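Local coordinates for protein probable acetyltransferase (Bacillus subtilis, PDB 1NSL) that is probably an N-acetyltransferase of the GNAT family that may act on ribosomal proteins, and assembles as a hexamer, at residues C[47-50]-C[51-54]. Residues are numbered along the deposited sequence; the frame is centred on the assembly and turned at random.
Sequences SADT and YRET
Asp49 and Arg52 pair at the start of helix 48-65, the second helix of this GNAT domain, where Ser47 is the N-cap and the first turn lies at the protein surface. The capping bond runs from Thr50 N to Ser47 OG, long at 3.3 Å but nearly straight at 173°. Main-chain bonds then carry the helix on: Tyr51 N to Ser47 O, Arg52 N to Ala48 O, Glu53 N to Asp49 O at 2.8 Å, and Thr54 N to Thr50 O at 3.0 Å.

The charged side chains lie along the solvent side. Arg52 NH2 meets Asp49 OD2 at 3.0 Å in a salt bridge whose hydrogen-bond geometry is weak. The carboxylate oxygen comes to the edge of the guanidinium, yet the two planes stand 79° apart. In Arg52, CG lies opposite the main-chain N (chi1 -163°) and the chain is bent at chi3, which bring the guanidinium back over the first turn, with Ala48 O above one face, offset toward its rim. Its other terminal nitrogen, NH1, forms a salt bridge with Glu22 of helix 21-30, tying the two helices together. A leucine in place of Arg52 is likely to leave both Asp49 and Glu22 without their positive partner and remove this link between helices. Glu53 lies alongside Asp49, and Glu53 OE2 comes within 3.3 Å of Asp49 OD1, a like-charge approach that the nearby arginine may partly offset.

Tyr51, the buried residue of the eight, packs against helix 21-30 instead. Its side chain touches Leu24 and Ile28 of that helix, as well as Phe40 and Trp59, while Tyr51 CD1 passes 3.8 Å from Ser47 O.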
# COMPACT_ATOMS: atom_id res chain seq x y z
N SER C 47 5.96 -23.99 -1.28
CA SER C 47 6.52 -23.66 -2.56
C SER C 47 7.59 -22.70 -2.13
O SER C 47 7.29 -21.62 -1.71
CB SER C 47 5.52 -22.90 -3.39
OG SER C 47 6.19 -21.91 -4.14
N ALA C 48 8.84 -23.10 -2.19
CA ALA C 48 9.94 -22.26 -1.70
C ALA C 48 9.87 -20.80 -2.17
O ALA C 48 10.35 -19.92 -1.46
CB ALA C 48 11.31 -22.86 -2.03
N ASP C 49 9.31 -20.53 -3.35
CA ASP C 49 9.14 -19.16 -3.78
C ASP C 49 8.11 -18.43 -2.95
O ASP C 49 8.33 -17.34 -2.49
CB ASP C 49 8.74 -19.13 -5.25
CG ASP C 49 9.93 -19.28 -6.15
OD1 ASP C 49 10.00 -18.54 -7.14
OD2 ASP C 49 10.85 -20.10 -5.95
N THR C 50 6.95 -19.03 -2.76
CA THR C 50 5.92 -18.38 -1.99
C THR C 50 6.40 -18.02 -0.59
O THR C 50 6.21 -16.88 -0.17
CB THR C 50 4.63 -19.21 -1.99
OG1 THR C 50 4.15 -19.40 -3.35
CG2 THR C 50 3.50 -18.44 -1.28
N TYR C 51 7.07 -18.93 0.13
CA TYR C 51 7.58 -18.55 1.44
C TYR C 51 8.61 -17.43 1.37
O TYR C 51 8.71 -16.59 2.26
CB TYR C 51 8.17 -19.73 2.22
CG TYR C 51 7.12 -20.61 2.74
CD1 TYR C 51 6.75 -21.77 2.05
CD2 TYR C 51 6.42 -20.27 3.86
CE1 TYR C 51 5.74 -22.57 2.53
CE2 TYR C 51 5.41 -21.06 4.33
CZ TYR C 51 5.08 -22.19 3.68
OH TYR C 51 4.08 -22.95 4.17
N ARG C 52 9.40 -17.43 0.31
CA ARG C 52 10.41 -16.41 0.17
C ARG C 52 9.82 -15.08 -0.18
O ARG C 52 10.25 -14.04 0.32
CB ARG C 52 11.37 -16.79 -0.92
CG ARG C 52 12.65 -16.03 -0.89
CD ARG C 52 13.81 -16.66 -1.69
NE ARG C 52 13.26 -17.50 -2.75
CZ ARG C 52 13.54 -18.78 -2.91
NH1 ARG C 52 14.40 -19.40 -2.11
NH2 ARG C 52 12.95 -19.45 -3.88
N GLU C 53 8.83 -15.05 -1.04
CA GLU C 53 8.43 -13.73 -1.50
C GLU C 53 7.28 -13.08 -0.74
O GLU C 53 7.14 -11.86 -0.71
CB GLU C 53 8.15 -13.77 -3.00
CG GLU C 53 9.35 -14.13 -3.88
CD GLU C 53 8.90 -14.87 -5.14
OE1 GLU C 53 7.69 -14.80 -5.45
OE2 GLU C 53 9.73 -15.53 -5.84
N THR C 54 6.50 -13.92 -0.08
CA THR C 54 5.27 -13.51 0.51
C THR C 54 5.14 -13.95 1.93
O THR C 54 5.02 -13.14 2.84
CB THR C 54 4.17 -14.15 -0.28
OG1 THR C 54 4.13 -13.51 -1.56
CG2 THR C 54 2.84 -13.86 0.32